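Local coordinates for protein putative phosphomannomutase (Thermus thermophilus, PDB 1TUO) that probably acts as a magnesium-dependent sugar-phosphate mutase of the phosphohexose mutase family, moving a phosphate group between positions of its substrate, at residues 230-233 with 234-238; 215-219 with 220-224; 366-369 with 370-373. All coordinates share one frame; numbering follows the deposited sequence.

Contacts 1 and 2 follow one another in the second alpha/beta/alpha domain: contact 2 is in the loop after strand 206-209, and contact 1 forms the helix to which that loop leads. Their centres are about 16 Å apart and their nearest atoms about 6 Å. Contact 3, on helix 366-377, has its centre about 21 Å from that of contact 1 and about 29 Å from that of contact 2. Strand 255-259 meets two of them, Val258 touching contact 1 and its neighbours Val257 and Leu259 touching contact 3. Contact 2 probably lies beside the active site: Pro222 and Pro224 meet Gly250 and Asp249, part of the Asp-Gly-Asp sequence that binds magnesium in relatives.

Contact 1: residues 230-233 with 234-238; sequences GVTL and AVLGP
Val231 and Val235 meet one turn apart on helix 230-236, where the main-chain bonds run regularly from residue i+4 back to residue i. Ala234 N donates to Gly230 O at 3.0 Å, Val235 N to Val231 O at 3.1 Å with an N-H...O angle of 161°, and Leu236 N to Thr232 O, equally straight. Beyond them the turn tightens, since Gly237 N bonds to Ala234 O at 3.1 Å, three residues back, and the backbone of Leu236 also bonds to Gly261. Glycine suits position 237, where a CB would collide with Pro238 CD.

The inward side chains follow the same spacing. With Thr232 OG1 beside the backbone N (chi1 -59°), the Thr232 CG2 methyl is left alongside Leu236 CD2 at 4.2 Å, both side chains pointing the same way onto Val258 and Ala245 of the sheet. Thr232 OG1, though buried, is satisfied by Asp183 OD1. The branched Val235 brings CG2 to 3.1 Å from Val231 O, a tight approach to an acceptor already used by Val235 N.

The chemistry is thus divided: the bonds named hold the turns, the methyl groups of Thr232, Val235 and Leu236 face the sheet, and threonine supplies both a methyl for the apolar interface and a hydroxyl for Asp183, at strand 180-183.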
loop_
_atom_site.group_PDB
_atom_site.type_symbol
_atom_site.label_atom_id
_atom_site.label_comp_id
_atom_site.label_asym_id
_atom_site.label_seq_id
_atom_site.Cartn_x
_atom_site.Cartn_y
_atom_site.Cartn_z
ATOM N N GLY A 230 11.743 -13.752 7.045
ATOM C CA GLY A 230 12.734 -14.806 7.215
ATOM C C GLY A 230 12.525 -16.032 6.340
ATOM O O GLY A 230 13.442 -16.470 5.639
ATOM N N VAL A 231 11.320 -16.591 6.375
ATOM C CA VAL A 231 11.012 -17.781 5.587
ATOM C C VAL A 231 11.218 -17.574 4.090
ATOM O O VAL A 231 11.722 -18.458 3.398
ATOM C CB VAL A 231 9.560 -18.251 5.826
ATOM C CG1 VAL A 231 9.255 -19.460 4.963
ATOM C CG2 VAL A 231 9.366 -18.596 7.297
ATOM N N THR A 232 10.835 -16.403 3.597
ATOM C CA THR A 232 10.971 -16.086 2.180
ATOM C C THR A 232 12.418 -15.809 1.792
ATOM O O THR A 232 12.857 -16.186 0.708
ATOM C CB THR A 232 10.084 -14.882 1.821
ATOM O OG1 THR A 232 8.726 -15.205 2.141
ATOM C CG2 THR A 232 10.181 -14.549 0.334
ATOM N N LEU A 233 13.154 -15.144 2.676
ATOM C CA LEU A 233 14.560 -14.858 2.417
ATOM C C LEU A 233 15.300 -16.190 2.312
ATOM O O LEU A 233 16.279 -16.315 1.572
ATOM C CB LEU A 233 15.152 -14.018 3.556
ATOM C CG LEU A 233 14.705 -12.558 3.655
ATOM C CD1 LEU A 233 15.087 -11.989 5.009
ATOM C CD2 LEU A 233 15.342 -11.762 2.534
ATOM N N ALA A 234 14.819 -17.188 3.048
ATOM C CA ALA A 234 15.441 -18.509 3.030
ATOM C C ALA A 234 15.141 -19.254 1.731
ATOM O O ALA A 234 16.045 -19.798 1.093
ATOM C CB ALA A 234 14.963 -19.324 4.224
ATOM N N VAL A 235 13.871 -19.275 1.337
ATOM C CA VAL A 235 13.459 -19.954 0.115
ATOM C C VAL A 235 14.177 -19.407 -1.121
ATOM O O VAL A 235 14.569 -20.171 -2.006
ATOM C CB VAL A 235 11.926 -19.830 -0.105
ATOM C CG1 VAL A 235 11.529 -20.502 -1.411
ATOM C CG2 VAL A 235 11.175 -20.458 1.060
ATOM N N LEU A 236 14.347 -18.087 -1.188
ATOM C CA LEU A 236 15.009 -17.464 -2.332
ATOM C C LEU A 236 16.533 -17.546 -2.294
ATOM O O LEU A 236 17.196 -17.247 -3.288
ATOM C CB LEU A 236 14.581 -15.997 -2.457
ATOM C CG LEU A 236 13.290 -15.701 -3.231
ATOM C CD1 LEU A 236 13.537 -15.923 -4.715
ATOM C CD2 LEU A 236 12.158 -16.579 -2.737
ATOM N N GLY A 237 17.081 -17.950 -1.154
ATOM C CA GLY A 237 18.523 -18.058 -1.018
ATOM C C GLY A 237 19.221 -18.743 -2.182
ATOM O O GLY A 237 20.072 -18.131 -2.831
ATOM N N PRO A 238 18.884 -20.011 -2.476
ATOM C CA PRO A 238 19.488 -20.784 -3.569
ATOM C C PRO A 238 18.871 -20.582 -4.954
ATOM O O PRO A 238 19.226 -21.281 -5.905
ATOM C CB PRO A 238 19.342 -22.218 -3.081
ATOM C CG PRO A 238 17.995 -22.175 -2.411
ATOM C CD PRO A 238 18.051 -20.880 -1.622
#

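Contact 2: residues 215-219 with 220-224; sequences PLFHG and VNPEP
Phe217 and Val220 are joined by the second of two overlapping turns. Phe217, His218 and Gly219 all have positive phi, so the chain winds in the left-handed sense, the first turn nearer type III' and the second type I'. Gly219 N bonds to Leu216 O at 3.0 Å; Val220 N then makes a straight but weak bond of 3.3 Å to Phe217 O. Gly219 has a phi of 96°, where any CB would be jammed against the carbonyl of His218, so glycine belongs there. After an extended Val220, Pro222 centres an inverse gamma turn, closed by Glu223 N on Asn221 O at 2.7 Å.

This path carries the Pro222 ring back over a face of Phe217. Pro222 CG sits 3.7 Å from the centroid of the Phe217 ring, exactly on the normal, as a CH-pi contact, while Pro222 CB leans to Phe217 CD2 at 3.5 Å and CD to the CD1 side. The aromatic ring reaches this place with CG beside its own N (chi1 -58°). Proline suits the partner role, being rigid and offering a compact set of C-H groups. Replacing Phe217 by an alanine removes the ring, and Pro222 would probably lose its CH-pi partner, with a gap opened beside its CG. Val220 turns CG2 to 3.4 Å from Phe217 O, and His218 leads away to bond through NE2 with Glu212 O.

With Phe217 also touching Thr57 and Asn221 touching Pro113, both in the first domain, the arrangement is that of a turn-rich loop at a domain interface, consistent with a place beside the family's active-site cleft.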
loop_
_atom_site.group_PDB
_atom_site.type_symbol
_atom_site.label_atom_id
_atom_site.label_comp_id
_atom_site.label_asym_id
_atom_site.label_seq_id
_atom_site.Cartn_x
_atom_site.Cartn_y
_atom_site.Cartn_z
ATOM N N PRO A 215 -5.172 -15.301 11.050
ATOM C CA PRO A 215 -5.304 -14.054 11.812
ATOM C C PRO A 215 -4.051 -13.612 12.560
ATOM O O PRO A 215 -3.957 -12.459 12.982
ATOM C CB PRO A 215 -6.489 -14.333 12.743
ATOM C CG PRO A 215 -6.463 -15.812 12.904
ATOM C CD PRO A 215 -6.149 -16.302 11.510
ATOM N N LEU A 216 -3.093 -14.520 12.732
ATOM C CA LEU A 216 -1.848 -14.169 13.400
ATOM C C LEU A 216 -0.733 -14.078 12.357
ATOM O O LEU A 216 0.439 -13.905 12.690
ATOM C CB LEU A 216 -1.491 -15.204 14.470
ATOM C CG LEU A 216 -2.400 -15.214 15.707
ATOM C CD1 LEU A 216 -1.915 -16.279 16.679
ATOM C CD2 LEU A 216 -2.389 -13.848 16.377
ATOM N N PHE A 217 -1.131 -14.190 11.093
ATOM C CA PHE A 217 -0.230 -14.097 9.944
ATOM C C PHE A 217 1.015 -14.985 10.092
ATOM O O PHE A 217 2.140 -14.577 9.843
ATOM C CB PHE A 217 0.188 -12.635 9.767
ATOM C CG PHE A 217 -1.021 -11.759 9.574
ATOM C CD1 PHE A 217 -1.594 -11.126 10.668
ATOM C CD2 PHE A 217 -1.564 -11.597 8.307
ATOM C CE1 PHE A 217 -2.721 -10.332 10.496
ATOM C CE2 PHE A 217 -2.694 -10.797 8.143
ATOM C CZ PHE A 217 -3.276 -10.161 9.232
ATOM N N HIS A 218 0.778 -16.230 10.542
ATOM C CA HIS A 218 1.872 -17.206 10.665
ATOM C C HIS A 218 3.022 -16.754 11.583
ATOM O O HIS A 218 4.170 -17.151 11.413
ATOM C CB HIS A 218 2.420 -17.529 9.269
ATOM C CG HIS A 218 1.336 -18.119 8.402
ATOM N ND1 HIS A 218 0.932 -19.412 8.482
ATOM C CD2 HIS A 218 0.594 -17.482 7.403
ATOM C CE1 HIS A 218 -0.044 -19.543 7.560
ATOM N NE2 HIS A 218 -0.267 -18.404 6.900
ATOM N N GLY A 219 2.707 -15.875 12.559
ATOM C CA GLY A 219 3.689 -15.577 13.610
ATOM C C GLY A 219 4.512 -14.309 13.324
ATOM O O GLY A 219 5.428 -13.940 14.047
ATOM N N VAL A 220 4.217 -13.562 12.267
ATOM C CA VAL A 220 4.950 -12.325 12.007
ATOM C C VAL A 220 3.939 -11.211 11.788
ATOM O O VAL A 220 2.733 -11.459 11.784
ATOM C CB VAL A 220 5.823 -12.428 10.728
ATOM C CG1 VAL A 220 6.848 -13.532 10.879
ATOM C CG2 VAL A 220 4.940 -12.696 9.511
ATOM N N ASN A 221 4.426 -9.983 11.636
ATOM C CA ASN A 221 3.529 -8.866 11.345
ATOM C C ASN A 221 3.430 -8.899 9.826
ATOM O O ASN A 221 4.431 -9.125 9.145
ATOM C CB ASN A 221 4.128 -7.533 11.785
ATOM C CG ASN A 221 4.115 -7.350 13.289
ATOM O OD1 ASN A 221 4.903 -6.574 13.832
ATOM N ND2 ASN A 221 3.213 -8.047 13.966
ATOM N N PRO A 222 2.223 -8.687 9.277
ATOM C CA PRO A 222 2.031 -8.703 7.823
ATOM C C PRO A 222 2.573 -7.447 7.146
ATOM O O PRO A 222 1.860 -6.755 6.418
ATOM C CB PRO A 222 0.519 -8.848 7.680
ATOM C CG PRO A 222 0.007 -8.055 8.837
ATOM C CD PRO A 222 0.944 -8.468 9.978
ATOM N N GLU A 223 3.841 -7.157 7.409
ATOM C CA GLU A 223 4.519 -6.004 6.825
ATOM C C GLU A 223 5.721 -6.613 6.106
ATOM O O GLU A 223 6.620 -7.161 6.746
ATOM C CB GLU A 223 4.979 -5.041 7.929
ATOM C CG GLU A 223 5.441 -3.687 7.411
ATOM C CD GLU A 223 6.049 -2.804 8.493
ATOM O OE1 GLU A 223 5.843 -3.083 9.693
ATOM O OE2 GLU A 223 6.727 -1.819 8.137
ATOM N N PRO A 224 5.750 -6.523 4.766
ATOM C CA PRO A 224 6.822 -7.072 3.930
ATOM C C PRO A 224 8.208 -6.433 4.010
ATOM O O PRO A 224 8.682 -5.829 3.047
ATOM C CB PRO A 224 6.224 -6.998 2.526
ATOM C CG PRO A 224 5.421 -5.739 2.588
ATOM C CD PRO A 224 4.730 -5.852 3.938
#

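Contact 3: residues 366-369 with 370-373; sequences LAEQ and FKEV
Ala367 and Lys371 meet one turn apart within the alpha-helix 366-377, an amphipathic helix with one side buried against helices 267-280 and 348-362.

Phe370 N donates to Leu366 O at 2.9 Å with an angle of 157°, and Lys371, Glu372 and Val373 reach back in the same way to Ala367, Glu368 and Gln369. Gln369 O is approached by two donors, since Glu372 N adds a weak bond to that of Val373 N.

The apolar residues share one buried side. Phe370 swings its ring out from the preceding turn, CG anti to its N (chi1 -173°), onto Phe265 and the threonines of helix 267-280, where a large flat group fills the interface. Leu366 lies between Leu355 and Val359 of helix 348-362 and the strand residues Val257, Leu259 and Phe265, and the small Ala367 lies close against Leu259.

Among the polar groups, Gln369, though buried, has its amide NE2 bonded to Lys364 O and Ser358 OG, so an uncharged donor serves well there. Glu368 and Lys371 stand on the exposed side; their opposite charges remain 6.3 Å apart, Glu368 OE2 to Lys371 NZ, and any attraction between them is probably mild.

The ammonium end of Lys371 leads away from the helix, but the first part of its stem passes close to the preceding turn: with CG anti to its own carbonyl carbon (chi1 -63°), Lys371 brings CG to 3.0 Å from Ala367 O.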
loop_
_atom_site.group_PDB
_atom_site.type_symbol
_atom_site.label_atom_id
_atom_site.label_comp_id
_atom_site.label_asym_id
_atom_site.label_seq_id
_atom_site.Cartn_x
_atom_site.Cartn_y
_atom_site.Cartn_z
ATOM N N LEU A 366 15.229 -7.775 -11.548
ATOM C CA LEU A 366 15.054 -6.527 -10.816
ATOM C C LEU A 366 16.338 -5.854 -10.341
ATOM O O LEU A 366 16.453 -4.626 -10.380
ATOM C CB LEU A 366 14.105 -6.760 -9.636
ATOM C CG LEU A 366 12.682 -7.115 -10.082
ATOM C CD1 LEU A 366 11.858 -7.532 -8.872
ATOM C CD2 LEU A 366 12.041 -5.920 -10.792
ATOM N N ALA A 367 17.296 -6.656 -9.896
ATOM C CA ALA A 367 18.565 -6.126 -9.418
ATOM C C ALA A 367 19.267 -5.398 -10.553
ATOM O O ALA A 367 19.820 -4.315 -10.361
ATOM C CB ALA A 367 19.441 -7.261 -8.881
ATOM N N GLU A 368 19.229 -5.985 -11.745
ATOM C CA GLU A 368 19.868 -5.363 -12.897
ATOM C C GLU A 368 19.111 -4.119 -13.348
ATOM O O GLU A 368 19.719 -3.147 -13.803
ATOM C CB GLU A 368 19.991 -6.363 -14.049
ATOM C CG GLU A 368 20.949 -7.508 -13.744
ATOM C CD GLU A 368 22.321 -7.013 -13.297
ATOM O OE1 GLU A 368 23.008 -6.338 -14.096
ATOM O OE2 GLU A 368 22.711 -7.295 -12.142
ATOM N N GLN A 369 17.789 -4.135 -13.221
ATOM C CA GLN A 369 17.019 -2.963 -13.610
ATOM C C GLN A 369 17.354 -1.807 -12.678
ATOM O O GLN A 369 17.484 -0.665 -13.114
ATOM C CB GLN A 369 15.513 -3.242 -13.559
ATOM C CG GLN A 369 15.006 -4.151 -14.668
ATOM C CD GLN A 369 13.490 -4.286 -14.651
ATOM O OE1 GLN A 369 12.774 -3.296 -14.763
ATOM N NE2 GLN A 369 13.001 -5.514 -14.504
ATOM N N PHE A 370 17.507 -2.100 -11.389
ATOM C CA PHE A 370 17.825 -1.033 -10.460
ATOM C C PHE A 370 19.236 -0.499 -10.699
ATOM O O PHE A 370 19.486 0.688 -10.508
ATOM C CB PHE A 370 17.679 -1.493 -9.011
ATOM C CG PHE A 370 17.844 -0.375 -8.027
ATOM C CD1 PHE A 370 16.937 0.681 -8.005
ATOM C CD2 PHE A 370 18.949 -0.329 -7.186
ATOM C CE1 PHE A 370 17.130 1.770 -7.164
ATOM C CE2 PHE A 370 19.155 0.752 -6.341
ATOM C CZ PHE A 370 18.248 1.805 -6.329
ATOM N N LYS A 371 20.151 -1.370 -11.126
ATOM C CA LYS A 371 21.525 -0.948 -11.410
ATOM C C LYS A 371 21.474 0.083 -12.537
ATOM O O LYS A 371 22.282 1.009 -12.585
ATOM C CB LYS A 371 22.374 -2.143 -11.852
ATOM C CG LYS A 371 22.545 -3.223 -10.797
ATOM C CD LYS A 371 23.375 -2.747 -9.622
ATOM C CE LYS A 371 23.548 -3.863 -8.595
ATOM N NZ LYS A 371 24.404 -3.450 -7.443
ATOM N N GLU A 372 20.510 -0.094 -13.437
ATOM C CA GLU A 372 20.318 0.817 -14.558
ATOM C C GLU A 372 19.758 2.132 -14.016
ATOM O O GLU A 372 20.058 3.211 -14.530
ATOM C CB GLU A 372 19.354 0.193 -15.577
ATOM C CG GLU A 372 18.938 1.096 -16.736
ATOM C CD GLU A 372 20.034 1.327 -17.773
ATOM O OE1 GLU A 372 20.961 0.493 -17.891
ATOM O OE2 GLU A 372 19.947 2.344 -18.490
ATOM N N VAL A 373 18.938 2.046 -12.973
ATOM C CA VAL A 373 18.402 3.252 -12.365
ATOM C C VAL A 373 19.582 4.022 -11.777
ATOM O O VAL A 373 19.686 5.235 -11.935
ATOM C CB VAL A 373 17.405 2.930 -11.225
ATOM C CG1 VAL A 373 17.089 4.188 -10.428
ATOM C CG2 VAL A 373 16.122 2.346 -11.809
#